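Local coordinates for protein putative Glycerophosphoryl diester phosphodiesterase (Silicibacter pomeroyi, PDB 3L12) that belongs to the glycerophosphoryl diester phosphodiesterase family, adopts a TIM-barrel fold and binds a magnesium ion, at residues 140-152 and 181-193. Residues are numbered along the deposited sequence; the frame is centred on the assembly and turned at random.
Sequences GDQAPYLLLELKS and PRTVMHSFDWALL. With MG (magnesium ion), chain C.
Leu146 N and Leu150 N, each 2.8 Å from its acceptor (Arg182 O and His186 O), stand at the two ends of a ladder of five backbone hydrogen bonds. It joins the parallel strands 145-150 and 183-187, starting from Arg182 just before the second strand. Side-chain bonds continue it past both ends. Ser187 OG donates to Leu150 O in the carbonyl plane (2.8 Å) and accepts from Asp189 N, an ST turn. Ser152 OG donates to the anti lone pair of Asp189 OD2 (2.7 Å); OD2 also forms a salt bridge with Arg163. Asp189 OD1 caps helix 190-199 through Leu192 N.

At the other end, Arg182 NE gives Ala143 O a nearly straight bond (2.9 Å, 171°) from above the carbonyl plane. Its chain bends at chi2 (-70°), and CD sits over the centre of the Tyr145 ring. The guanidinium lies nearly flat above the same ring, off-centre toward Tyr145 OH, with planes 16° apart.

Packing occupies both faces of the sheet. Leu147 CG makes a CH-pi contact over the centre of the His186 ring, 3.7 Å from the centroid, while Glu149 CB meets the ring edge at CD2. His186 ND1 is hydrogen-bonded to Ser206 OG. On the other face, Leu150 packs on Met185 CE and Leu192 CD2, which in turn touch helix 160-176.

Glu149 extends from the face it shares with Leu147 and His186, and its OE1 binds the magnesium ion at 2.0 Å, alongside Glu50 and Asp52. Its OE2 accepts from a water that also links Leu150 O and Phe188 N. Strand 145-150, helix 160-176 and strand 183-187 form a beta-alpha-beta unit of the TIM barrel, with the metal site at the C-terminal strand ends.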
loop_
_atom_site.group_PDB
_atom_site.type_symbol
_atom_site.label_atom_id
_atom_site.label_comp_id
_atom_site.label_asym_id
_atom_site.label_seq_id
_atom_site.Cartn_x
_atom_site.Cartn_y
_atom_site.Cartn_z
ATOM N N GLY A 140 -12.782 10.129 13.439
ATOM C CA GLY A 140 -13.638 10.059 14.627
ATOM C C GLY A 140 -13.209 8.995 15.619
ATOM O O GLY A 140 -12.048 8.958 16.059
ATOM N N ASP A 141 -14.130 8.092 15.945
ATOM C CA ASP A 141 -13.822 7.020 16.867
ATOM C C ASP A 141 -12.781 6.081 16.288
ATOM O O ASP A 141 -12.149 5.372 17.037
ATOM C CB ASP A 141 -15.060 6.218 17.233
ATOM C CG ASP A 141 -15.969 6.955 18.197
ATOM O OD1 ASP A 141 -15.555 7.991 18.779
ATOM O OD2 ASP A 141 -17.093 6.468 18.391
ATOM N N GLN A 142 -12.600 6.091 14.968
ATOM C CA GLN A 142 -11.565 5.267 14.342
ATOM C C GLN A 142 -10.229 6.033 14.195
ATOM O O GLN A 142 -9.330 5.561 13.466
ATOM C CB GLN A 142 -12.056 4.754 12.980
ATOM C CG GLN A 142 -13.453 4.089 13.068
ATOM C CD GLN A 142 -13.506 3.024 14.146
ATOM O OE1 GLN A 142 -12.597 2.178 14.227
ATOM N NE2 GLN A 142 -14.579 3.036 14.978
ATOM N N ALA A 143 -10.096 7.203 14.832
ATOM C CA ALA A 143 -8.804 7.934 14.789
ATOM C C ALA A 143 -7.719 7.055 15.385
ATOM O O ALA A 143 -7.942 6.375 16.367
ATOM C CB ALA A 143 -8.862 9.256 15.540
ATOM N N PRO A 144 -6.530 7.041 14.779
ATOM C CA PRO A 144 -5.465 6.218 15.325
ATOM C C PRO A 144 -4.799 6.770 16.570
ATOM O O PRO A 144 -4.909 7.974 16.876
ATOM C CB PRO A 144 -4.427 6.226 14.214
ATOM C CG PRO A 144 -4.684 7.468 13.496
ATOM C CD PRO A 144 -6.128 7.769 13.558
ATOM N N TYR A 145 -4.084 5.899 17.260
ATOM C CA TYR A 145 -3.226 6.301 18.349
ATOM C C TYR A 145 -2.001 6.888 17.651
ATOM O O TYR A 145 -1.580 6.399 16.581
ATOM C CB TYR A 145 -2.896 5.090 19.244
ATOM C CG TYR A 145 -4.126 4.695 19.985
ATOM C CD1 TYR A 145 -5.091 3.873 19.418
ATOM C CD2 TYR A 145 -4.374 5.227 21.222
ATOM C CE1 TYR A 145 -6.286 3.603 20.108
ATOM C CE2 TYR A 145 -5.530 4.923 21.907
ATOM C CZ TYR A 145 -6.470 4.117 21.341
ATOM O OH TYR A 145 -7.611 3.869 22.073
ATOM N N LEU A 146 -1.409 7.911 18.256
ATOM C CA LEU A 146 -0.275 8.615 17.665
ATOM C C LEU A 146 0.961 8.591 18.569
ATOM O O LEU A 146 0.923 9.017 19.730
ATOM C CB LEU A 146 -0.673 10.074 17.439
ATOM C CG LEU A 146 -1.958 10.371 16.662
ATOM C CD1 LEU A 146 -2.160 11.881 16.617
ATOM C CD2 LEU A 146 -1.946 9.832 15.277
ATOM N N LEU A 147 2.055 8.089 18.031
ATOM C CA LEU A 147 3.343 8.088 18.674
ATOM C C LEU A 147 4.070 9.237 17.954
ATOM O O LEU A 147 4.621 9.083 16.864
ATOM C CB LEU A 147 3.975 6.727 18.438
ATOM C CG LEU A 147 5.087 6.247 19.295
ATOM C CD1 LEU A 147 4.704 6.250 20.840
ATOM C CD2 LEU A 147 5.495 4.860 18.845
ATOM N N LEU A 148 4.007 10.414 18.573
ATOM C CA LEU A 148 4.496 11.659 17.984
ATOM C C LEU A 148 5.932 11.875 18.422
ATOM O O LEU A 148 6.238 12.210 19.583
ATOM C CB LEU A 148 3.552 12.782 18.399
ATOM C CG LEU A 148 3.735 14.147 17.780
ATOM C CD1 LEU A 148 2.477 14.949 18.077
ATOM C CD2 LEU A 148 5.027 14.883 18.231
ATOM N N GLU A 149 6.839 11.626 17.484
ATOM C CA GLU A 149 8.284 11.729 17.782
ATOM C C GLU A 149 8.715 13.194 17.632
ATOM O O GLU A 149 8.748 13.733 16.510
ATOM C CB GLU A 149 9.150 10.822 16.913
ATOM C CG GLU A 149 10.577 10.777 17.454
ATOM C CD GLU A 149 11.594 10.001 16.651
ATOM O OE1 GLU A 149 11.243 9.104 15.883
ATOM O OE2 GLU A 149 12.824 10.284 16.877
ATOM N N LEU A 150 9.054 13.825 18.749
ATOM C CA LEU A 150 9.635 15.160 18.713
ATOM C C LEU A 150 11.121 15.012 18.370
ATOM O O LEU A 150 11.846 14.349 19.121
ATOM C CB LEU A 150 9.482 15.837 20.052
ATOM C CG LEU A 150 8.039 16.248 20.427
ATOM C CD1 LEU A 150 7.421 15.120 21.207
ATOM C CD2 LEU A 150 7.985 17.534 21.218
ATOM N N LYS A 151 11.530 15.604 17.242
ATOM C CA LYS A 151 12.911 15.527 16.696
ATOM C C LYS A 151 13.508 16.908 16.880
ATOM O O LYS A 151 13.228 17.866 16.138
ATOM C CB LYS A 151 12.916 15.072 15.228
ATOM C CG LYS A 151 14.301 14.765 14.625
ATOM C CD LYS A 151 14.788 13.425 15.181
ATOM C CE LYS A 151 15.893 12.766 14.366
ATOM N NZ LYS A 151 17.216 13.208 14.886
ATOM N N SER A 152 14.288 17.034 17.939
ATOM C CA SER A 152 14.977 18.290 18.217
ATOM C C SER A 152 16.218 18.427 17.300
ATOM O O SER A 152 16.784 17.424 16.825
ATOM C CB SER A 152 15.393 18.311 19.672
ATOM O OG SER A 152 16.020 17.086 19.954
ATOM N N PRO A 181 -6.628 12.639 23.468
ATOM C CA PRO A 181 -6.905 11.237 23.841
ATOM C C PRO A 181 -6.186 10.164 23.061
ATOM O O PRO A 181 -6.266 8.956 23.423
ATOM C CB PRO A 181 -8.417 11.092 23.574
ATOM C CG PRO A 181 -8.957 12.465 23.650
ATOM C CD PRO A 181 -7.860 13.331 23.049
ATOM N N ARG A 182 -5.521 10.565 21.984
ATOM C CA ARG A 182 -4.770 9.631 21.150
ATOM C C ARG A 182 -3.277 9.885 21.075
ATOM O O ARG A 182 -2.546 9.071 20.487
ATOM C CB ARG A 182 -5.295 9.746 19.722
ATOM C CG ARG A 182 -6.716 9.211 19.504
ATOM C CD ARG A 182 -6.717 7.723 19.623
ATOM N NE ARG A 182 -7.991 7.208 19.167
ATOM C CZ ARG A 182 -9.049 7.077 19.938
ATOM N NH1 ARG A 182 -8.989 7.408 21.212
ATOM N NH2 ARG A 182 -10.186 6.614 19.430
ATOM N N THR A 183 -2.778 10.939 21.700
ATOM C CA THR A 183 -1.386 11.327 21.523
ATOM C C THR A 183 -0.425 10.957 22.655
ATOM O O THR A 183 -0.684 11.184 23.826
ATOM C CB THR A 183 -1.315 12.859 21.335
ATOM O OG1 THR A 183 -2.126 13.235 20.208
ATOM C CG2 THR A 183 0.149 13.318 21.128
ATOM N N VAL A 184 0.719 10.426 22.223
ATOM C CA VAL A 184 1.814 10.081 23.081
ATOM C C VAL A 184 3.033 10.867 22.650
ATOM O O VAL A 184 3.394 10.861 21.477
ATOM C CB VAL A 184 2.137 8.573 23.006
ATOM C CG1 VAL A 184 3.314 8.211 23.922
ATOM C CG2 VAL A 184 0.914 7.760 23.350
HETATM N N MSE A 185 3.668 11.557 23.594
HETATM C CA MSE A 185 4.845 12.354 23.324
HETATM C C MSE A 185 6.080 11.442 23.420
HETATM O O MSE A 185 6.325 10.850 24.438
HETATM C CB MSE A 185 4.871 13.534 24.277
HETATM C CG MSE A 185 3.612 14.409 24.166
HETATM SE SE MSE A 185 3.435 15.444 22.563
HETATM C CE MSE A 185 4.349 17.005 23.120
ATOM N N HIS A 186 6.848 11.365 22.333
ATOM C CA HIS A 186 7.860 10.326 22.094
ATOM C C HIS A 186 9.164 10.946 21.629
ATOM O O HIS A 186 9.130 11.823 20.768
ATOM C CB HIS A 186 7.187 9.414 21.042
ATOM C CG HIS A 186 7.979 8.277 20.485
ATOM N ND1 HIS A 186 8.248 7.119 21.186
ATOM C CD2 HIS A 186 8.413 8.059 19.215
ATOM C CE1 HIS A 186 8.871 6.267 20.383
ATOM N NE2 HIS A 186 8.975 6.809 19.185
ATOM N N SER A 187 10.309 10.519 22.184
ATOM C CA SER A 187 11.568 11.113 21.770
ATOM C C SER A 187 12.804 10.395 22.249
ATOM O O SER A 187 12.793 9.715 23.278
ATOM C CB SER A 187 11.641 12.565 22.352
ATOM O OG SER A 187 12.588 13.383 21.661
ATOM N N PHE A 188 13.869 10.628 21.498
ATOM C CA PHE A 188 15.206 10.294 21.942
ATOM C C PHE A 188 15.701 11.366 22.916
ATOM O O PHE A 188 16.607 11.116 23.681
ATOM C CB PHE A 188 16.225 10.243 20.801
ATOM C CG PHE A 188 16.275 8.926 20.069
ATOM C CD1 PHE A 188 16.935 7.840 20.603
ATOM C CD2 PHE A 188 15.692 8.813 18.839
ATOM C CE1 PHE A 188 17.031 6.643 19.871
ATOM C CE2 PHE A 188 15.779 7.597 18.132
ATOM C CZ PHE A 188 16.449 6.557 18.662
ATOM N N ASP A 189 15.145 12.565 22.832
ATOM C CA ASP A 189 15.578 13.737 23.664
ATOM C C ASP A 189 14.820 13.636 24.976
ATOM O O ASP A 189 13.700 14.143 25.121
ATOM C CB ASP A 189 15.257 15.020 22.879
ATOM C CG ASP A 189 15.928 16.260 23.436
ATOM O OD1 ASP A 189 16.137 16.303 24.648
ATOM O OD2 ASP A 189 16.209 17.182 22.616
ATOM N N TRP A 190 15.433 12.970 25.939
ATOM C CA TRP A 190 14.803 12.693 27.196
ATOM C C TRP A 190 14.576 13.972 28.004
ATOM O O TRP A 190 13.599 14.060 28.730
ATOM C CB TRP A 190 15.651 11.678 27.947
ATOM C CG TRP A 190 15.585 10.252 27.421
ATOM C CD1 TRP A 190 15.140 9.840 26.202
ATOM C CD2 TRP A 190 16.054 9.078 28.097
ATOM N NE1 TRP A 190 15.251 8.471 26.097
ATOM C CE2 TRP A 190 15.825 7.983 27.238
ATOM C CE3 TRP A 190 16.593 8.842 29.360
ATOM C CZ2 TRP A 190 16.094 6.669 27.612
ATOM C CZ3 TRP A 190 16.904 7.531 29.716
ATOM C CH2 TRP A 190 16.639 6.464 28.835
ATOM N N ALA A 191 15.462 14.959 27.856
ATOM C CA ALA A 191 15.256 16.209 28.568
ATOM C C ALA A 191 14.003 16.862 28.036
ATOM O O ALA A 191 13.238 17.404 28.805
ATOM C CB ALA A 191 16.497 17.149 28.456
ATOM N N LEU A 192 13.793 16.791 26.723
ATOM C CA LEU A 192 12.608 17.351 26.085
ATOM C C LEU A 192 11.334 16.679 26.599
ATOM O O LEU A 192 10.314 17.342 26.736
ATOM C CB LEU A 192 12.692 17.277 24.545
ATOM C CG LEU A 192 11.817 18.244 23.724
ATOM C CD1 LEU A 192 12.219 19.714 23.931
ATOM C CD2 LEU A 192 11.852 17.871 22.205
ATOM N N LEU A 193 11.397 15.379 26.901
ATOM C CA LEU A 193 10.242 14.663 27.437
ATOM C C LEU A 193 9.892 15.206 28.840
ATOM O O LEU A 193 8.735 15.243 29.216
ATOM C CB LEU A 193 10.467 13.141 27.452
ATOM C CG LEU A 193 10.594 12.489 26.089
ATOM C CD1 LEU A 193 11.031 11.027 26.242
ATOM C CD2 LEU A 193 9.270 12.612 25.285
HETATM MG MG MG C . 10.647 8.475 14.122
HETATM O O HOH W 1 13.557 11.931 18.840
HETATM O O HOH W 2 12.611 8.691 13.317
HETATM O O HOH W 3 9.957 7.986 12.224
#